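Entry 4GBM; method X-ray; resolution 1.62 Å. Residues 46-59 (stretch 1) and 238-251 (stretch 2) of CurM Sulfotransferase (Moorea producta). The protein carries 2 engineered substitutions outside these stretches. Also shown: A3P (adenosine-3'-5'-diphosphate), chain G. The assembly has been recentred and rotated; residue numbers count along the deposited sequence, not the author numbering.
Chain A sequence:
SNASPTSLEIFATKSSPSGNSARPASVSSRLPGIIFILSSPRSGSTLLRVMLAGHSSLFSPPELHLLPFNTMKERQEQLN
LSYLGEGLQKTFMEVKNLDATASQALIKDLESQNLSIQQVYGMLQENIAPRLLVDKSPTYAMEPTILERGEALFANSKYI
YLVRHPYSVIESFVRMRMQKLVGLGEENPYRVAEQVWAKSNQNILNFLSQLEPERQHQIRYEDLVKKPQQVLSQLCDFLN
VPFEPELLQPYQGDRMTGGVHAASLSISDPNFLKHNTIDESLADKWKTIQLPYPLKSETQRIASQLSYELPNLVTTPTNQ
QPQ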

# COMPACT_ATOMS: atom_id res chain seq x y z
N THR A 46 4.58 1.89 -2.75
CA THR A 46 4.47 1.65 -4.20
C THR A 46 5.70 0.91 -4.70
O THR A 46 5.59 -0.08 -5.43
CB THR A 46 4.22 2.95 -4.98
OG1 THR A 46 3.05 3.59 -4.47
CG2 THR A 46 4.03 2.66 -6.48
N LEU A 47 6.88 1.38 -4.30
CA LEU A 47 8.11 0.66 -4.64
C LEU A 47 8.01 -0.82 -4.25
O LEU A 47 8.27 -1.70 -5.07
CB LEU A 47 9.32 1.30 -3.96
CG LEU A 47 10.64 0.54 -4.09
CD1 LEU A 47 11.14 0.52 -5.54
CD2 LEU A 47 11.67 1.18 -3.18
N LEU A 48 7.61 -1.09 -3.01
CA LEU A 48 7.48 -2.47 -2.56
C LEU A 48 6.46 -3.27 -3.38
O LEU A 48 6.74 -4.40 -3.81
CB LEU A 48 7.16 -2.53 -1.07
CG LEU A 48 7.02 -3.96 -0.51
CD1 LEU A 48 8.31 -4.78 -0.69
CD2 LEU A 48 6.63 -3.89 0.97
N ARG A 49 5.29 -2.69 -3.63
CA ARG A 49 4.28 -3.43 -4.39
C ARG A 49 4.74 -3.71 -5.82
O ARG A 49 4.45 -4.77 -6.37
CB ARG A 49 2.89 -2.76 -4.32
CG ARG A 49 2.59 -1.69 -5.36
CD ARG A 49 1.94 -2.25 -6.63
NE ARG A 49 1.77 -1.18 -7.61
CZ ARG A 49 1.82 -1.35 -8.93
NH1 ARG A 49 1.69 -0.28 -9.72
NH2 ARG A 49 2.02 -2.55 -9.46
N VAL A 50 5.52 -2.79 -6.38
CA VAL A 50 6.06 -2.95 -7.74
C VAL A 50 7.16 -4.03 -7.77
O VAL A 50 7.21 -4.83 -8.71
CB VAL A 50 6.54 -1.61 -8.34
CG1 VAL A 50 7.26 -1.82 -9.67
CG2 VAL A 50 5.35 -0.66 -8.54
N MET A 51 8.01 -4.06 -6.75
CA MET A 51 8.98 -5.16 -6.62
C MET A 51 8.26 -6.50 -6.62
O MET A 51 8.63 -7.41 -7.37
CB MET A 51 9.80 -5.02 -5.34
CG MET A 51 10.78 -3.87 -5.39
SD MET A 51 11.33 -3.49 -3.71
CE MET A 51 12.80 -2.56 -4.00
N LEU A 52 7.23 -6.62 -5.78
CA LEU A 52 6.49 -7.88 -5.68
C LEU A 52 5.72 -8.23 -6.96
O LEU A 52 5.48 -9.41 -7.22
CB LEU A 52 5.54 -7.86 -4.48
CG LEU A 52 6.21 -7.73 -3.10
CD1 LEU A 52 5.17 -7.62 -1.99
CD2 LEU A 52 7.15 -8.90 -2.84
N ALA A 53 5.35 -7.22 -7.74
CA ALA A 53 4.62 -7.43 -9.00
C ALA A 53 5.41 -8.29 -10.00
O ALA A 53 4.82 -8.91 -10.89
CB ALA A 53 4.23 -6.09 -9.64
N GLY A 54 6.73 -8.32 -9.83
CA GLY A 54 7.60 -9.11 -10.68
C GLY A 54 7.62 -10.60 -10.40
O GLY A 54 8.05 -11.39 -11.24
N HIS A 55 7.13 -11.00 -9.22
CA HIS A 55 7.18 -12.40 -8.82
C HIS A 55 6.07 -13.23 -9.48
O HIS A 55 4.91 -12.84 -9.46
CB HIS A 55 7.06 -12.51 -7.30
CG HIS A 55 7.55 -13.81 -6.76
ND1 HIS A 55 6.88 -15.00 -6.95
CD2 HIS A 55 8.65 -14.12 -6.03
CE1 HIS A 55 7.55 -15.98 -6.37
NE2 HIS A 55 8.63 -15.47 -5.81
N SER A 56 6.43 -14.38 -10.04
CA SER A 56 5.47 -15.22 -10.76
C SER A 56 4.35 -15.80 -9.89
O SER A 56 3.31 -16.22 -10.42
CB SER A 56 6.18 -16.33 -11.53
OG SER A 56 6.73 -17.30 -10.66
N SER A 57 4.56 -15.84 -8.58
CA SER A 57 3.57 -16.40 -7.64
C SER A 57 2.60 -15.36 -7.10
O SER A 57 1.66 -15.70 -6.38
CB SER A 57 4.27 -17.08 -6.45
OG SER A 57 5.07 -18.17 -6.87
N LEU A 58 2.86 -14.10 -7.44
CA LEU A 58 2.13 -12.98 -6.84
C LEU A 58 1.45 -12.14 -7.91
O LEU A 58 1.86 -12.13 -9.07
CB LEU A 58 3.09 -12.11 -6.01
CG LEU A 58 3.92 -12.79 -4.91
CD1 LEU A 58 4.82 -11.77 -4.22
CD2 LEU A 58 3.05 -13.51 -3.89
N PHE A 59 0.38 -11.45 -7.51
CA PHE A 59 -0.24 -10.45 -8.37
C PHE A 59 -0.40 -9.20 -7.54
O PHE A 59 -1.09 -9.22 -6.53
CB PHE A 59 -1.60 -10.92 -8.88
CG PHE A 59 -2.25 -9.95 -9.82
CD1 PHE A 59 -3.14 -9.00 -9.35
CD2 PHE A 59 -1.93 -9.97 -11.18
CE1 PHE A 59 -3.73 -8.08 -10.22
CE2 PHE A 59 -2.51 -9.05 -12.06
CZ PHE A 59 -3.42 -8.11 -11.58
N PHE A 238 8.99 -15.50 4.58
CA PHE A 238 7.73 -15.24 5.28
C PHE A 238 6.51 -15.62 4.43
O PHE A 238 5.54 -16.22 4.92
CB PHE A 238 7.68 -13.76 5.69
CG PHE A 238 6.33 -13.31 6.17
CD1 PHE A 238 5.82 -13.78 7.38
CD2 PHE A 238 5.59 -12.40 5.42
CE1 PHE A 238 4.57 -13.34 7.83
CE2 PHE A 238 4.34 -11.96 5.86
CZ PHE A 238 3.83 -12.43 7.07
N LEU A 239 6.58 -15.28 3.14
CA LEU A 239 5.48 -15.56 2.21
C LEU A 239 5.47 -17.00 1.70
O LEU A 239 4.51 -17.42 1.06
CB LEU A 239 5.53 -14.58 1.03
CG LEU A 239 5.38 -13.09 1.37
CD1 LEU A 239 5.54 -12.25 0.10
CD2 LEU A 239 4.04 -12.82 2.05
N ASN A 240 6.54 -17.76 1.98
CA ASN A 240 6.67 -19.15 1.50
C ASN A 240 6.71 -19.26 -0.02
O ASN A 240 6.13 -20.17 -0.62
CB ASN A 240 5.57 -20.05 2.08
CG ASN A 240 5.62 -20.12 3.59
OD1 ASN A 240 6.66 -20.41 4.18
ND2 ASN A 240 4.48 -19.87 4.23
N VAL A 241 7.40 -18.30 -0.64
CA VAL A 241 7.68 -18.34 -2.07
C VAL A 241 9.20 -18.34 -2.27
O VAL A 241 9.94 -17.84 -1.41
CB VAL A 241 7.01 -17.16 -2.85
CG1 VAL A 241 5.50 -17.21 -2.69
CG2 VAL A 241 7.57 -15.81 -2.40
N PRO A 242 9.68 -18.90 -3.39
CA PRO A 242 11.11 -18.82 -3.64
C PRO A 242 11.52 -17.42 -4.09
O PRO A 242 10.69 -16.68 -4.63
CB PRO A 242 11.33 -19.82 -4.78
CG PRO A 242 10.00 -19.93 -5.45
CD PRO A 242 8.97 -19.72 -4.39
N PHE A 243 12.78 -17.06 -3.88
CA PHE A 243 13.30 -15.81 -4.41
C PHE A 243 13.30 -15.87 -5.94
O PHE A 243 13.60 -16.91 -6.53
CB PHE A 243 14.73 -15.55 -3.89
CG PHE A 243 15.17 -14.13 -4.03
CD1 PHE A 243 15.06 -13.26 -2.95
CD2 PHE A 243 15.69 -13.64 -5.23
CE1 PHE A 243 15.46 -11.93 -3.05
CE2 PHE A 243 16.08 -12.31 -5.35
CZ PHE A 243 15.97 -11.45 -4.25
N GLU A 244 12.93 -14.76 -6.57
CA GLU A 244 13.05 -14.64 -8.03
C GLU A 244 13.81 -13.35 -8.34
O GLU A 244 13.59 -12.34 -7.67
CB GLU A 244 11.67 -14.61 -8.69
CG GLU A 244 10.92 -15.94 -8.61
CD GLU A 244 9.60 -15.95 -9.37
OE1 GLU A 244 8.97 -17.03 -9.40
OE2 GLU A 244 9.20 -14.91 -9.93
N PRO A 245 14.68 -13.38 -9.36
CA PRO A 245 15.50 -12.20 -9.69
C PRO A 245 14.67 -10.95 -9.99
O PRO A 245 15.13 -9.84 -9.75
CB PRO A 245 16.25 -12.64 -10.95
CG PRO A 245 16.25 -14.11 -10.91
CD PRO A 245 15.01 -14.54 -10.21
N GLU A 246 13.45 -11.15 -10.49
CA GLU A 246 12.56 -10.06 -10.85
C GLU A 246 12.20 -9.15 -9.66
O GLU A 246 11.82 -7.99 -9.84
CB GLU A 246 11.29 -10.62 -11.50
CG GLU A 246 11.48 -11.18 -12.91
CD GLU A 246 11.99 -12.63 -12.97
OE1 GLU A 246 12.25 -13.26 -11.92
OE2 GLU A 246 12.12 -13.14 -14.10
N LEU A 247 12.33 -9.68 -8.44
CA LEU A 247 12.06 -8.86 -7.25
C LEU A 247 12.97 -7.64 -7.16
O LEU A 247 12.57 -6.60 -6.63
CB LEU A 247 12.23 -9.70 -5.98
CG LEU A 247 11.22 -10.82 -5.78
CD1 LEU A 247 11.71 -11.73 -4.68
CD2 LEU A 247 9.80 -10.29 -5.48
N LEU A 248 14.19 -7.78 -7.68
CA LEU A 248 15.20 -6.73 -7.58
C LEU A 248 15.19 -5.79 -8.78
O LEU A 248 16.04 -4.89 -8.87
CB LEU A 248 16.60 -7.36 -7.44
CG LEU A 248 16.84 -8.16 -6.15
CD1 LEU A 248 18.05 -9.05 -6.32
CD2 LEU A 248 17.02 -7.23 -4.96
N GLN A 249 14.23 -5.99 -9.68
CA GLN A 249 14.20 -5.22 -10.93
C GLN A 249 12.84 -4.55 -11.17
O GLN A 249 12.16 -4.87 -12.14
CB GLN A 249 14.54 -6.13 -12.11
CG GLN A 249 15.85 -6.92 -11.95
CD GLN A 249 17.09 -6.05 -11.91
OE1 GLN A 249 17.10 -4.92 -12.42
NE2 GLN A 249 18.16 -6.58 -11.30
N PRO A 250 12.47 -3.59 -10.30
CA PRO A 250 11.12 -3.02 -10.40
C PRO A 250 10.85 -2.17 -11.64
O PRO A 250 9.69 -1.86 -11.92
CB PRO A 250 10.99 -2.18 -9.12
CG PRO A 250 12.39 -1.86 -8.73
CD PRO A 250 13.20 -3.06 -9.13
N TYR A 251 11.90 -1.82 -12.38
CA TYR A 251 11.77 -1.03 -13.62
C TYR A 251 11.77 -1.89 -14.89
O TYR A 251 11.84 -1.36 -16.01
CB TYR A 251 12.84 0.07 -13.67
CG TYR A 251 12.60 1.11 -12.60
CD1 TYR A 251 11.74 2.18 -12.82
CD2 TYR A 251 13.19 0.98 -11.35
CE1 TYR A 251 11.48 3.12 -11.82
CE2 TYR A 251 12.95 1.90 -10.34
CZ TYR A 251 12.09 2.97 -10.59
OH TYR A 251 11.85 3.88 -9.59
P1 A3P G . 9.07 11.08 -2.18
O1P A3P G . 8.07 12.16 -1.82
O2P A3P G . 9.21 10.87 -3.66
O3P A3P G . 10.36 11.20 -1.43
P2 A3P G . 4.46 5.63 -1.14
O4P A3P G . 4.17 4.83 0.09
O5P A3P G . 3.64 6.87 -1.32
O6P A3P G . 4.54 4.78 -2.39
O5' A3P G . 5.95 6.21 -0.91
C5' A3P G . 6.46 7.20 -1.80
C4' A3P G . 7.93 7.35 -1.49
O4' A3P G . 8.62 6.17 -1.94
C3' A3P G . 8.59 8.47 -2.26
O3' A3P G . 8.36 9.73 -1.61
C2' A3P G . 10.04 8.02 -2.27
O2' A3P G . 10.73 8.49 -1.11
C1' A3P G . 9.97 6.50 -2.21
N9 A3P G . 10.37 5.91 -3.51
C8 A3P G . 9.67 5.91 -4.67
N7 A3P G . 10.36 5.31 -5.67
C5 A3P G . 11.54 4.91 -5.13
C6 A3P G . 12.75 4.20 -5.61
N6 A3P G . 12.82 3.78 -6.90
N1 A3P G . 13.75 3.98 -4.72
C2 A3P G . 13.67 4.38 -3.43
N3 A3P G . 12.59 5.03 -2.93
C4 A3P G . 11.53 5.30 -3.72
O HOH W 1 9.09 -13.78 -12.36

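Hydrogen bonds across the stretches gather where the first leaves its helix. His 55 NE2 donates to Pro 242 O at 2.7 Å, nearly straight. Its other ring nitrogen, ND1, accepts from Ser 57 N at 3.0 Å, so both nitrogens are used. Glu 244 points toward the first stretch and binds Ser 56 with both carboxylate oxygens. Ser 56 N donates to Glu 244 OE2 at 2.8 Å, and Ser 56 OG donates to Glu 244 OE1 at 2.6 Å. A water donates to both Gly 54 O (2.8 Å) and Glu 244 OE2 (2.7 Å), linking the stretches again.

The extended Glu 244 side chain also covers one face of the His 55 ring, with CG 3.9 Å from the ring centroid in a CH-pi contact.

Carbon contacts add to these. Pro 250 packs against the helix: its CB lies 3.8 Å from Val 50 CG1 and 4.1 Å from Met 51 CG. Leu 247 CD2 reaches Leu 52 CD2 at 4.0 Å and His 55 CB at 4.0 Å. Val 241 CG1 meets Ser 57 CB at 4.0 Å.

His 55, Leu 247 and Pro 250 are buried; the latter two, being apolar, suit this packing, and the imidazole can donate and accept at once. Gly 54 suits a tight approach. An ideal CB there would lie 2.9 Å from Glu 246 O, a clash.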